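Paenibacillus xanthan lyase (PDB 6F2P) cleaves the bacterial polysaccharide xanthan by an eliminative lyase reaction, probably at the mannosyl–glucuronate linkages that end its side chains. Local coordinates at residues Leu276-Arg281 with Leu290-Ala295; Val950-Asn955 with Ile1018-Asp1023; Thr976-Asp981 with Leu991-Gln996. All coordinates share one frame; numbering follows the deposited sequence.

Contact 1: residues Leu276-Arg281 with Leu290-Ala295; sequences LMDMVR and LQDDKA
In the family 8 lyase alpha-helical domain, residues 276-281 leave a short strand through a 3-10 turn and pack against the first turn of helix 292-307, with Q291 as N-cap. The dense part surrounds R281. Its chain, bent at chi3 (-51°), lays CD 3.6 Å from A295 CB, a methyl small enough to admit the arginine stem. Beyond it the guanidinium turns one face to the Q291-D292 peptide. A salt bridge internal to 276-281 holds it there: NE and NH2 both donate to D278 OD1, NE at 2.8 Å to the anti lone pair and NH2 from above the carboxylate plane. Across the contact NH1 adds a weak bond to L290 O. On the other flank L276 N donates to D292 O over 3.0 Å, from above the carbonyl plane, and L276 CD2 lies 4.0 Å from A295 CB. Arginine suits this place, supplying an apolar stem and a charge that probably offsets that of D278. The looser side is hydrated: D278 OD2 and D292 OD2 stand 4.3 Å apart, like charges whose repulsion two waters and outside donors probably ease. W427 NE1 also bonds D278 OD2, and N423 ND2 bonds D292 OD1. One water donates to D292 OD2 and accepts from D278 N; the other accepts from D292 N and donates to D278 OD2 at 2.9 Å.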
ATOM      1  N   LEU A 276      16.880  -8.868  10.621  1.00 16.28           N
ATOM      2  CA  LEU A 276      16.294  -8.006   9.610  1.00 15.08           C
ATOM      3  C   LEU A 276      15.378  -8.878   8.788  1.00 15.06           C
ATOM      4  O   LEU A 276      15.829  -9.863   8.218  1.00 21.93           O
ATOM      5  CB  LEU A 276      17.386  -7.403   8.734  1.00 17.84           C
ATOM      6  CG  LEU A 276      16.958  -6.378   7.683  1.00 18.05           C
ATOM      7  CD1 LEU A 276      16.166  -5.257   8.311  1.00  5.56           C
ATOM      8  CD2 LEU A 276      18.188  -5.826   6.963  1.00 22.11           C
ATOM      9  N   MET A 277      14.095  -8.537   8.741  1.00 15.99           N
ATOM     10  CA  MET A 277      13.096  -9.393   8.094  1.00 16.18           C
ATOM     11  C   MET A 277      13.392  -9.666   6.622  1.00 13.13           C
ATOM     12  O   MET A 277      13.574  -8.741   5.831  1.00 15.17           O
ATOM     13  CB  MET A 277      11.695  -8.797   8.244  1.00 13.28           C
ATOM     14  CG  MET A 277      11.217  -8.739   9.676  1.00 13.19           C
ATOM     15  SD  MET A 277       9.525  -8.148   9.813  1.00 16.23           S
ATOM     16  CE  MET A 277       9.357  -8.166  11.590  1.00 17.79           C
ATOM     17  N   ASP A 278      13.429 -10.946   6.267  1.00 13.54           N
ATOM     18  CA  ASP A 278      13.797 -11.371   4.917  1.00 16.03           C
ATOM     19  C   ASP A 278      12.870 -10.848   3.820  1.00 16.67           C
ATOM     20  O   ASP A 278      13.275 -10.731   2.662  1.00 15.45           O
ATOM     21  CB  ASP A 278      13.847 -12.894   4.849  1.00 13.77           C
ATOM     22  CG  ASP A 278      15.013 -13.472   5.620  1.00 16.84           C
ATOM     23  OD1 ASP A 278      16.063 -12.800   5.706  1.00 17.91           O
ATOM     24  OD2 ASP A 278      14.877 -14.597   6.141  1.00 14.60           O
ATOM     25  N   MET A 279      11.629 -10.533   4.179  1.00 12.53           N
ATOM     26  CA  MET A 279      10.661 -10.124   3.177  1.00 10.30           C
ATOM     27  C   MET A 279      10.994  -8.763   2.564  1.00 12.93           C
ATOM     28  O   MET A 279      10.483  -8.427   1.500  1.00 13.84           O
ATOM     29  CB  MET A 279       9.246 -10.144   3.741  1.00 13.36           C
ATOM     30  CG  MET A 279       8.929  -9.038   4.733  1.00 12.25           C
ATOM     31  SD  MET A 279       7.239  -9.208   5.349  1.00 18.45           S
ATOM     32  CE  MET A 279       7.097  -7.752   6.390  1.00 10.07           C
ATOM     33  N   VAL A 280      11.858  -7.987   3.218  1.00 11.31           N
ATOM     34  CA  VAL A 280      12.304  -6.725   2.632  1.00 13.18           C
ATOM     35  C   VAL A 280      13.733  -6.782   2.111  1.00 19.55           C
ATOM     36  O   VAL A 280      14.305  -5.738   1.787  1.00 19.60           O
ATOM     37  CB  VAL A 280      12.205  -5.522   3.613  1.00 13.38           C
ATOM     38  CG1 VAL A 280      10.775  -5.345   4.118  1.00 12.68           C
ATOM     39  CG2 VAL A 280      13.187  -5.670   4.766  1.00 10.75           C
ATOM     40  N   ARG A 281      14.312  -7.978   2.030  1.00 14.30           N
ATOM     41  CA  ARG A 281      15.705  -8.094   1.618  1.00 13.61           C
ATOM     42  C   ARG A 281      15.863  -8.544   0.167  1.00 18.32           C
ATOM     43  O   ARG A 281      16.982  -8.788  -0.300  1.00 18.61           O
ATOM     44  CB  ARG A 281      16.490  -9.003   2.568  1.00 14.83           C
ATOM     45  CG  ARG A 281      16.488  -8.516   4.000  1.00 14.78           C
ATOM     46  CD  ARG A 281      17.548  -9.190   4.852  1.00 15.70           C
ATOM     47  NE  ARG A 281      17.525 -10.648   4.760  1.00 20.32           N
ATOM     48  CZ  ARG A 281      18.490 -11.380   4.200  1.00 22.74           C
ATOM     49  NH1 ARG A 281      19.557 -10.791   3.682  1.00 13.12           N
ATOM     50  NH2 ARG A 281      18.393 -12.705   4.158  1.00 21.29           N
ATOM     51  N   LEU A 290      24.850 -13.734   4.424  1.00 23.48           N
ATOM     52  CA  LEU A 290      24.053 -12.554   4.695  1.00 21.36           C
ATOM     53  C   LEU A 290      22.626 -12.928   5.067  1.00 21.16           C
ATOM     54  O   LEU A 290      21.662 -12.352   4.560  1.00 18.02           O
ATOM     55  CB  LEU A 290      24.069 -11.637   3.480  1.00 21.07           C
ATOM     56  CG  LEU A 290      23.824 -10.153   3.722  1.00 21.71           C
ATOM     57  CD1 LEU A 290      24.701  -9.634   4.859  1.00 17.46           C
ATOM     58  CD2 LEU A 290      24.098  -9.410   2.426  1.00 30.44           C
ATOM     59  N   GLN A 291      22.503 -13.899   5.965  1.00 22.80           N
ATOM     60  CA  GLN A 291      21.206 -14.282   6.500  1.00 20.70           C
ATOM     61  C   GLN A 291      20.671 -13.192   7.435  1.00 20.37           C
ATOM     62  O   GLN A 291      21.414 -12.293   7.833  1.00 19.38           O
ATOM     63  CB  GLN A 291      21.310 -15.642   7.186  1.00 15.99           C
ATOM     64  CG  GLN A 291      21.709 -16.735   6.207  1.00 21.51           C
ATOM     65  CD  GLN A 291      21.923 -18.089   6.854  1.00 20.08           C
ATOM     66  OE1 GLN A 291      20.971 -18.768   7.242  1.00 19.14           O
ATOM     67  NE2 GLN A 291      23.181 -18.495   6.962  1.00 21.95           N
ATOM     68  N   ASP A 292      19.391 -13.279   7.784  1.00 20.66           N
ATOM     69  CA  ASP A 292      18.688 -12.174   8.449  1.00 20.31           C
ATOM     70  C   ASP A 292      19.395 -11.556   9.665  1.00 22.55           C
ATOM     71  O   ASP A 292      19.412 -10.323   9.817  1.00 21.58           O
ATOM     72  CB  ASP A 292      17.223 -12.541   8.763  1.00 17.12           C
ATOM     73  CG  ASP A 292      17.088 -13.651   9.794  1.00 23.47           C
ATOM     74  OD1 ASP A 292      18.099 -14.313  10.115  1.00 23.82           O
ATOM     75  OD2 ASP A 292      15.951 -13.858  10.280  1.00 21.67           O
ATOM     76  N   ASP A 293      19.998 -12.393  10.508  1.00 18.13           N
ATOM     77  CA  ASP A 293      20.726 -11.878  11.669  1.00 20.27           C
ATOM     78  C   ASP A 293      22.012 -11.152  11.275  1.00 20.41           C
ATOM     79  O   ASP A 293      22.375 -10.152  11.896  1.00 18.95           O
ATOM     80  CB  ASP A 293      21.005 -12.971  12.701  1.00 22.94           C
ATOM     81  CG  ASP A 293      21.916 -14.067  12.171  1.00 22.75           C
ATOM     82  OD1 ASP A 293      22.007 -14.253  10.936  1.00 22.56           O
ATOM     83  OD2 ASP A 293      22.533 -14.754  13.010  1.00 21.00           O
ATOM     84  N   LYS A 294      22.689 -11.637  10.237  1.00 18.48           N
ATOM     85  CA  LYS A 294      23.877 -10.937   9.742  1.00 22.88           C
ATOM     86  C   LYS A 294      23.477  -9.665   8.998  1.00 18.15           C
ATOM     87  O   LYS A 294      24.178  -8.655   9.067  1.00 15.85           O
ATOM     88  CB  LYS A 294      24.753 -11.844   8.855  1.00 18.05           C
ATOM     89  CG  LYS A 294      25.825 -12.632   9.605  1.00 27.49           C
ATOM     90  CD  LYS A 294      27.125 -11.833   9.750  1.00 46.60           C
ATOM     91  CE  LYS A 294      28.257 -12.691  10.322  1.00 55.82           C
ATOM     92  NZ  LYS A 294      29.619 -12.093  10.121  1.00 44.65           N
ATOM     93  N   ALA A 295      22.342  -9.716   8.303  1.00 17.74           N
ATOM     94  CA  ALA A 295      21.875  -8.583   7.503  1.00 17.20           C
ATOM     95  C   ALA A 295      21.515  -7.404   8.382  1.00 17.38           C
ATOM     96  O   ALA A 295      21.545  -6.257   7.941  1.00 19.84           O
ATOM     97  CB  ALA A 295      20.675  -8.984   6.658  1.00 17.64           C
TER
HETATM   98  O   HOH W   1      14.011 -13.264   8.528  1.00 16.49           O
HETATM   99  O   HOH W   2      17.572 -15.418   6.690  1.00 18.38           O

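Contact 2: residues Val950-Asn955 with Ile1018-Asp1023; sequences VTFTPN and IKIRTD
Four backbone hydrogen bonds join strands 949-952 and 1017-1021 as an antiparallel ladder in a five-stranded sheet of the beta-sandwich in the Golvesin C-terminal domain. V950 and I1020 exchange two of them, the straighter being I1020 N to V950 O at 2.9 Å (164°). F952 and I1018 exchange the others, F952 N reaching I1018 O at 2.9 Å from above the carbonyl plane. Between these hydrogen-bonded pairs sits the non-hydrogen-bonded pair T951-K1019, where K1019 CA-H also points at V950 O, with CA 3.4 Å away. On this more open face K1019, with CG anti to the backbone N and a bend at chi3 (-71°), folds its methylenes around T951 OG1, bringing CG and CE each to 3.4 Å of that oxygen. A beta-branched threonine and a long lysine suit a partly exposed strand face. An alanine in place of K1019 would remove CG to NZ and so would probably lose the aliphatic cover over T951 OG1. D1023, farther along, helps bind a calcium ion. The other face is apolar: V950, F952, I1018 and I1020 turn into the sandwich against strands 960-967 and 1030-1039. There the edge of the F952 ring, nearly in its plane, meets the end of the isoleucine chain, F952 CE1 lying 3.9 Å from I1020 CD1.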
ATOM      1  N   VAL A 950     -63.145  15.018  -1.717  1.00 59.48           N
ATOM      2  CA  VAL A 950     -62.039  14.095  -1.964  1.00 56.60           C
ATOM      3  C   VAL A 950     -60.740  14.897  -2.056  1.00 49.51           C
ATOM      4  O   VAL A 950     -60.604  15.752  -2.930  1.00 52.12           O
ATOM      5  CB  VAL A 950     -62.244  13.295  -3.277  1.00 50.30           C
ATOM      6  CG1 VAL A 950     -61.027  12.436  -3.579  1.00 41.50           C
ATOM      7  CG2 VAL A 950     -63.493  12.434  -3.191  1.00 46.67           C
ATOM      8  N   THR A 951     -59.793  14.629  -1.158  1.00 53.07           N
ATOM      9  CA  THR A 951     -58.549  15.409  -1.089  1.00 48.59           C
ATOM     10  C   THR A 951     -57.296  14.634  -1.513  1.00 46.78           C
ATOM     11  O   THR A 951     -56.812  13.770  -0.782  1.00 52.59           O
ATOM     12  CB  THR A 951     -58.321  15.985   0.333  1.00 40.79           C
ATOM     13  OG1 THR A 951     -59.409  16.845   0.689  1.00 45.92           O
ATOM     14  CG2 THR A 951     -57.027  16.775   0.396  1.00 38.35           C
ATOM     15  N   PHE A 952     -56.767  14.962  -2.692  1.00 44.24           N
ATOM     16  CA  PHE A 952     -55.524  14.369  -3.183  1.00 39.98           C
ATOM     17  C   PHE A 952     -54.305  15.089  -2.604  1.00 39.84           C
ATOM     18  O   PHE A 952     -54.016  16.222  -2.980  1.00 47.56           O
ATOM     19  CB  PHE A 952     -55.449  14.457  -4.712  1.00 36.00           C
ATOM     20  CG  PHE A 952     -56.577  13.770  -5.435  1.00 40.07           C
ATOM     21  CD1 PHE A 952     -57.749  14.449  -5.734  1.00 40.89           C
ATOM     22  CD2 PHE A 952     -56.453  12.453  -5.849  1.00 45.20           C
ATOM     23  CE1 PHE A 952     -58.786  13.826  -6.416  1.00 38.33           C
ATOM     24  CE2 PHE A 952     -57.491  11.820  -6.533  1.00 51.42           C
ATOM     25  CZ  PHE A 952     -58.659  12.512  -6.815  1.00 43.78           C
ATOM     26  N   THR A 953     -53.583  14.436  -1.701  1.00 44.87           N
ATOM     27  CA  THR A 953     -52.349  15.008  -1.160  1.00 46.36           C
ATOM     28  C   THR A 953     -51.115  14.308  -1.732  1.00 49.05           C
ATOM     29  O   THR A 953     -50.752  13.220  -1.285  1.00 51.58           O
ATOM     30  CB  THR A 953     -52.313  14.937   0.387  1.00 42.94           C
ATOM     31  OG1 THR A 953     -53.512  15.512   0.926  1.00 43.38           O
ATOM     32  CG2 THR A 953     -51.099  15.681   0.936  1.00 38.23           C
ATOM     33  N   PRO A 954     -50.464  14.931  -2.728  1.00 54.41           N
ATOM     34  CA  PRO A 954     -49.262  14.357  -3.345  1.00 50.22           C
ATOM     35  C   PRO A 954     -48.027  14.533  -2.473  1.00 51.37           C
ATOM     36  O   PRO A 954     -47.985  15.429  -1.628  1.00 50.72           O
ATOM     37  CB  PRO A 954     -49.096  15.190  -4.615  1.00 41.55           C
ATOM     38  CG  PRO A 954     -49.659  16.512  -4.247  1.00 51.66           C
ATOM     39  CD  PRO A 954     -50.840  16.211  -3.355  1.00 51.41           C
ATOM     40  N   ASN A 955     -47.035  13.673  -2.684  1.00 51.40           N
ATOM     41  CA  ASN A 955     -45.745  13.808  -2.029  1.00 54.03           C
ATOM     42  C   ASN A 955     -44.770  14.486  -2.988  1.00 50.16           C
ATOM     43  O   ASN A 955     -44.236  13.854  -3.903  1.00 46.09           O
ATOM     44  CB  ASN A 955     -45.214  12.440  -1.607  1.00 57.27           C
ATOM     45  CG  ASN A 955     -44.071  12.537  -0.619  1.00 53.22           C
ATOM     46  OD1 ASN A 955     -43.434  13.584  -0.481  1.00 56.50           O
ATOM     47  ND2 ASN A 955     -43.802  11.438   0.075  1.00 56.75           N
ATOM     48  N   ILE A1018     -55.051  18.964  -3.175  1.00 39.49           N
ATOM     49  CA  ILE A1018     -55.948  19.261  -4.271  1.00 36.68           C
ATOM     50  C   ILE A1018     -57.286  18.624  -3.944  1.00 41.97           C
ATOM     51  O   ILE A1018     -57.455  17.414  -4.103  1.00 41.85           O
ATOM     52  CB  ILE A1018     -55.407  18.704  -5.592  1.00 35.31           C
ATOM     53  CG1 ILE A1018     -54.019  19.281  -5.866  1.00 36.26           C
ATOM     54  CG2 ILE A1018     -56.350  19.026  -6.736  1.00 32.44           C
ATOM     55  CD1 ILE A1018     -53.278  18.571  -6.963  1.00 45.38           C
ATOM     56  N   LYS A1019     -58.222  19.444  -3.467  1.00 43.55           N
ATOM     57  CA  LYS A1019     -59.515  18.962  -2.983  1.00 36.91           C
ATOM     58  C   LYS A1019     -60.637  19.190  -3.995  1.00 41.56           C
ATOM     59  O   LYS A1019     -60.685  20.218  -4.673  1.00 40.23           O
ATOM     60  CB  LYS A1019     -59.874  19.623  -1.645  1.00 35.44           C
ATOM     61  CG  LYS A1019     -61.186  19.122  -1.042  1.00 51.09           C
ATOM     62  CD  LYS A1019     -61.687  20.005   0.100  1.00 45.94           C
ATOM     63  CE  LYS A1019     -60.832  19.870   1.353  1.00 48.05           C
ATOM     64  NZ  LYS A1019     -61.444  20.606   2.500  1.00 53.60           N
ATOM     65  N   ILE A1020     -61.533  18.212  -4.094  1.00 44.69           N
ATOM     66  CA  ILE A1020     -62.740  18.343  -4.893  1.00 42.91           C
ATOM     67  C   ILE A1020     -63.933  18.453  -3.954  1.00 47.22           C
ATOM     68  O   ILE A1020     -64.190  17.544  -3.171  1.00 52.55           O
ATOM     69  CB  ILE A1020     -62.928  17.134  -5.820  1.00 44.52           C
ATOM     70  CG1 ILE A1020     -61.825  17.111  -6.881  1.00 41.46           C
ATOM     71  CG2 ILE A1020     -64.292  17.171  -6.474  1.00 41.15           C
ATOM     72  CD1 ILE A1020     -61.822  15.859  -7.729  1.00 45.76           C
ATOM     73  N   ARG A1021     -64.637  19.580  -4.018  1.00 50.61           N
ATOM     74  CA  ARG A1021     -65.810  19.825  -3.177  1.00 47.10           C
ATOM     75  C   ARG A1021     -67.078  19.628  -4.001  1.00 42.98           C
ATOM     76  O   ARG A1021     -67.018  19.514  -5.228  1.00 40.54           O
ATOM     77  CB  ARG A1021     -65.773  21.241  -2.585  1.00 49.19           C
ATOM     78  CG  ARG A1021     -64.864  21.419  -1.362  1.00 42.68           C
ATOM     79  CD  ARG A1021     -64.272  22.832  -1.311  1.00 34.31           C
ATOM     80  NE  ARG A1021     -65.229  23.841  -1.772  1.00 47.29           N
ATOM     81  CZ  ARG A1021     -64.917  24.888  -2.534  1.00 41.29           C
ATOM     82  NH1 ARG A1021     -63.667  25.082  -2.927  1.00 42.65           N
ATOM     83  NH2 ARG A1021     -65.855  25.749  -2.906  1.00 46.57           N
ATOM     84  N   THR A1022     -68.225  19.578  -3.331  1.00 53.89           N
ATOM     85  CA  THR A1022     -69.488  19.313  -4.023  1.00 59.83           C
ATOM     86  C   THR A1022     -70.530  20.425  -3.843  1.00 52.52           C
ATOM     87  O   THR A1022     -71.668  20.289  -4.300  1.00 48.26           O
ATOM     88  CB  THR A1022     -70.095  17.960  -3.593  1.00 57.17           C
ATOM     89  OG1 THR A1022     -70.321  17.968  -2.177  1.00 57.53           O
ATOM     90  CG2 THR A1022     -69.154  16.810  -3.957  1.00 50.92           C
ATOM     91  N   ASP A1023     -70.128  21.515  -3.190  1.00 50.21           N
ATOM     92  CA  ASP A1023     -71.019  22.640  -2.901  1.00 47.46           C
ATOM     93  C   ASP A1023     -71.666  23.197  -4.166  1.00 44.84           C
ATOM     94  O   ASP A1023     -70.978  23.524  -5.132  1.00 46.25           O
ATOM     95  CB  ASP A1023     -70.255  23.758  -2.182  1.00 41.57           C
ATOM     96  CG  ASP A1023     -69.511  23.266  -0.947  1.00 55.94           C
ATOM     97  OD1 ASP A1023     -68.394  22.724  -1.100  1.00 57.26           O
ATOM     98  OD2 ASP A1023     -70.034  23.429   0.177  1.00 56.28           O
TER

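Contact 3: residues Thr976-Asp981 with Leu991-Gln996; sequences TNVPVD and LNVNQQ
V978 O is the best-held polar atom, gripped twice from residues 991-996. V993 N donates to a lone pair of V978 O in the carbonyl plane at 2.7 Å (161°). A CA-H contact from N992 is the second grip, N992 CA lying 3.1 Å from V978 O. V993 O repays the bond by accepting from V978 N. One pair further along, V980 and L991 exchange a second couple of bonds, V980 N meeting L991 O at 2.8 Å almost along the C=O axis. Between them P979 faces N992 as a non-hydrogen-bonded pair, a position that suits proline, which has no N-H to give. N992 sets OD1 3.3 Å from P979 CA on this outer face, where an amide can meet solvent. The opposite face is aliphatic, three valines and L991. V993 CG2, placed between its backbone N and carbonyl carbon, comes 3.7 Å from V980 CG2 and also packs on V978 CB. These compact branched residues fill the sandwich interior together with L1005 and strand 1017-1021. Where the strands give way to loops, Q995 carries the apolar packing on: Q995 CG lies 3.9 Å from V978 CG2, the two chains crossing at about a right angle, while its NE2 donates to V1030 O, which satisfies NE2 of this buried side chain. At the solvent side T976 and N994 run alongside each other, T976 CG2 at 3.4 Å from N994 OD1. T976 OG1 bonds N1026, and the N977 amide is held by A1024 and N1026 of the same loop. The short runs 978-981 and 991-993 differ in direction by 134°, a marked twist away from antiparallel. All this is characteristic of a beta hairpin, here 978-984 with 987-993, whose second strand is the outermost of its sheet in a beta-sandwich.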
ATOM      1  N   THR A 976     -71.460  20.813 -13.956  1.00 52.63           N
ATOM      2  CA  THR A 976     -70.711  21.709 -14.834  1.00 49.71           C
ATOM      3  C   THR A 976     -69.873  22.690 -14.024  1.00 46.60           C
ATOM      4  O   THR A 976     -69.055  23.432 -14.572  1.00 45.69           O
ATOM      5  CB  THR A 976     -71.655  22.507 -15.763  1.00 47.76           C
ATOM      6  OG1 THR A 976     -72.568  23.284 -14.978  1.00 44.45           O
ATOM      7  CG2 THR A 976     -72.448  21.572 -16.645  1.00 45.05           C
ATOM      8  N   ASN A 977     -70.086  22.683 -12.713  1.00 44.24           N
ATOM      9  CA  ASN A 977     -69.479  23.668 -11.829  1.00 39.22           C
ATOM     10  C   ASN A 977     -68.819  23.029 -10.615  1.00 42.26           C
ATOM     11  O   ASN A 977     -69.046  23.451  -9.481  1.00 36.78           O
ATOM     12  CB  ASN A 977     -70.526  24.700 -11.390  1.00 41.10           C
ATOM     13  CG  ASN A 977     -71.722  24.065 -10.693  1.00 45.30           C
ATOM     14  OD1 ASN A 977     -72.036  22.895 -10.915  1.00 48.41           O
ATOM     15  ND2 ASN A 977     -72.389  24.836  -9.840  1.00 34.61           N
ATOM     16  N   VAL A 978     -67.994  22.014 -10.854  1.00 43.30           N
ATOM     17  CA  VAL A 978     -67.316  21.330  -9.763  1.00 40.50           C
ATOM     18  C   VAL A 978     -66.208  22.206  -9.195  1.00 39.31           C
ATOM     19  O   VAL A 978     -65.257  22.536  -9.905  1.00 37.84           O
ATOM     20  CB  VAL A 978     -66.724  19.991 -10.225  1.00 43.25           C
ATOM     21  CG1 VAL A 978     -66.108  19.248  -9.043  1.00 37.47           C
ATOM     22  CG2 VAL A 978     -67.798  19.152 -10.901  1.00 40.19           C
ATOM     23  N   PRO A 979     -66.334  22.598  -7.914  1.00 37.59           N
ATOM     24  CA  PRO A 979     -65.307  23.424  -7.270  1.00 38.34           C
ATOM     25  C   PRO A 979     -64.083  22.599  -6.875  1.00 39.98           C
ATOM     26  O   PRO A 979     -64.216  21.564  -6.220  1.00 36.94           O
ATOM     27  CB  PRO A 979     -66.018  23.959  -6.023  1.00 36.60           C
ATOM     28  CG  PRO A 979     -67.036  22.933  -5.704  1.00 39.09           C
ATOM     29  CD  PRO A 979     -67.482  22.352  -7.022  1.00 40.64           C
ATOM     30  N   VAL A 980     -62.904  23.054  -7.289  1.00 39.49           N
ATOM     31  CA  VAL A 980     -61.657  22.369  -6.972  1.00 37.62           C
ATOM     32  C   VAL A 980     -60.686  23.315  -6.277  1.00 34.68           C
ATOM     33  O   VAL A 980     -60.375  24.385  -6.798  1.00 34.85           O
ATOM     34  CB  VAL A 980     -60.987  21.812  -8.240  1.00 36.52           C
ATOM     35  CG1 VAL A 980     -59.709  21.065  -7.880  1.00 34.20           C
ATOM     36  CG2 VAL A 980     -61.948  20.906  -8.988  1.00 32.31           C
ATOM     37  N   ASP A 981     -60.216  22.926  -5.096  1.00 33.83           N
ATOM     38  CA  ASP A 981     -59.197  23.700  -4.393  1.00 37.36           C
ATOM     39  C   ASP A 981     -57.808  23.163  -4.685  1.00 37.82           C
ATOM     40  O   ASP A 981     -57.605  21.955  -4.762  1.00 41.10           O
ATOM     41  CB  ASP A 981     -59.428  23.675  -2.882  1.00 33.69           C
ATOM     42  CG  ASP A 981     -60.697  24.375  -2.481  1.00 41.51           C
ATOM     43  OD1 ASP A 981     -61.125  25.291  -3.217  1.00 41.72           O
ATOM     44  OD2 ASP A 981     -61.268  24.005  -1.434  1.00 51.24           O
ATOM     45  N   LEU A 991     -60.996  26.978  -8.412  1.00 27.94           N
ATOM     46  CA  LEU A 991     -61.620  27.128  -9.719  1.00 31.04           C
ATOM     47  C   LEU A 991     -62.746  26.121  -9.853  1.00 34.07           C
ATOM     48  O   LEU A 991     -62.820  25.167  -9.080  1.00 36.92           O
ATOM     49  CB  LEU A 991     -60.605  26.931 -10.845  1.00 31.23           C
ATOM     50  CG  LEU A 991     -60.177  25.510 -11.228  1.00 29.99           C
ATOM     51  CD1 LEU A 991     -59.599  25.503 -12.630  1.00 36.78           C
ATOM     52  CD2 LEU A 991     -59.159  24.960 -10.242  1.00 28.78           C
ATOM     53  N   ASN A 992     -63.627  26.334 -10.826  1.00 34.99           N
ATOM     54  CA  ASN A 992     -64.656  25.352 -11.142  1.00 37.08           C
ATOM     55  C   ASN A 992     -64.283  24.589 -12.402  1.00 37.03           C
ATOM     56  O   ASN A 992     -63.756  25.172 -13.347  1.00 34.93           O
ATOM     57  CB  ASN A 992     -66.033  26.010 -11.319  1.00 33.75           C
ATOM     58  CG  ASN A 992     -66.628  26.489 -10.006  1.00 39.83           C
ATOM     59  OD1 ASN A 992     -66.132  26.160  -8.925  1.00 43.90           O
ATOM     60  ND2 ASN A 992     -67.710  27.260 -10.095  1.00 36.57           N
ATOM     61  N   VAL A 993     -64.551  23.288 -12.415  1.00 42.81           N
ATOM     62  CA  VAL A 993     -64.337  22.484 -13.620  1.00 46.15           C
ATOM     63  C   VAL A 993     -65.654  21.910 -14.166  1.00 48.68           C
ATOM     64  O   VAL A 993     -66.546  21.527 -13.400  1.00 48.95           O
ATOM     65  CB  VAL A 993     -63.288  21.359 -13.401  1.00 43.34           C
ATOM     66  CG1 VAL A 993     -61.913  21.957 -13.183  1.00 41.64           C
ATOM     67  CG2 VAL A 993     -63.667  20.474 -12.225  1.00 37.17           C
ATOM     68  N   ASN A 994     -65.771  21.871 -15.491  1.00 45.84           N
ATOM     69  CA  ASN A 994     -66.960  21.339 -16.153  1.00 43.57           C
ATOM     70  C   ASN A 994     -66.781  19.872 -16.539  1.00 47.42           C
ATOM     71  O   ASN A 994     -66.217  19.558 -17.592  1.00 39.38           O
ATOM     72  CB  ASN A 994     -67.295  22.179 -17.382  1.00 46.20           C
ATOM     73  CG  ASN A 994     -68.554  21.717 -18.076  1.00 46.29           C
ATOM     74  OD1 ASN A 994     -69.291  20.886 -17.554  1.00 48.76           O
ATOM     75  ND2 ASN A 994     -68.812  22.258 -19.262  1.00 39.92           N
ATOM     76  N   GLN A 995     -67.280  18.983 -15.683  1.00 51.56           N
ATOM     77  CA  GLN A 995     -67.021  17.548 -15.803  1.00 49.71           C
ATOM     78  C   GLN A 995     -67.908  16.801 -16.794  1.00 54.77           C
ATOM     79  O   GLN A 995     -67.807  15.580 -16.916  1.00 57.51           O
ATOM     80  CB  GLN A 995     -67.095  16.869 -14.433  1.00 44.87           C
ATOM     81  CG  GLN A 995     -65.843  17.042 -13.607  1.00 45.76           C
ATOM     82  CD  GLN A 995     -65.919  16.319 -12.285  1.00 42.86           C
ATOM     83  OE1 GLN A 995     -66.968  15.805 -11.910  1.00 48.83           O
ATOM     84  NE2 GLN A 995     -64.802  16.269 -11.569  1.00 43.34           N
ATOM     85  N   GLN A 996     -68.780  17.508 -17.502  1.00 56.12           N
ATOM     86  CA  GLN A 996     -69.500  16.860 -18.592  1.00 62.59           C
ATOM     87  C   GLN A 996     -68.769  17.120 -19.909  1.00 58.30           C
ATOM     88  O   GLN A 996     -69.378  17.394 -20.942  1.00 61.96           O
ATOM     89  CB  GLN A 996     -70.972  17.288 -18.642  1.00 59.38           C
ATOM     90  CG  GLN A 996     -71.209  18.775 -18.790  1.00 54.86           C
ATOM     91  CD  GLN A 996     -72.678  19.109 -18.958  1.00 50.54           C
ATOM     92  OE1 GLN A 996     -73.521  18.695 -18.157  1.00 42.16           O
ATOM     93  NE2 GLN A 996     -72.994  19.860 -20.008  1.00 47.48           N
TER

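In the fold
Contacts 2 and 3 share one five-stranded sheet of the Golvesin-type C-terminal domain, where strands 1017-1021 and 978-984 are neighbours. Their centres are about 12 Å apart, and R1021 NH1 joins D981 OD1 in a salt bridge of 2.6 Å across the two. Contact 2 is the more buried, pairing inner strands; contact 3 brings in the outermost strand, so amides and solvent meet at its edge strand. Both rest on regular main-chain ladders backed by apolar side chains. Contact 1, about 82 Å from contact 2 between centres, is also buried, but lies in the helical domain and relies on one main-chain bond, water bridges and an arginine positioned by its own segment's aspartate.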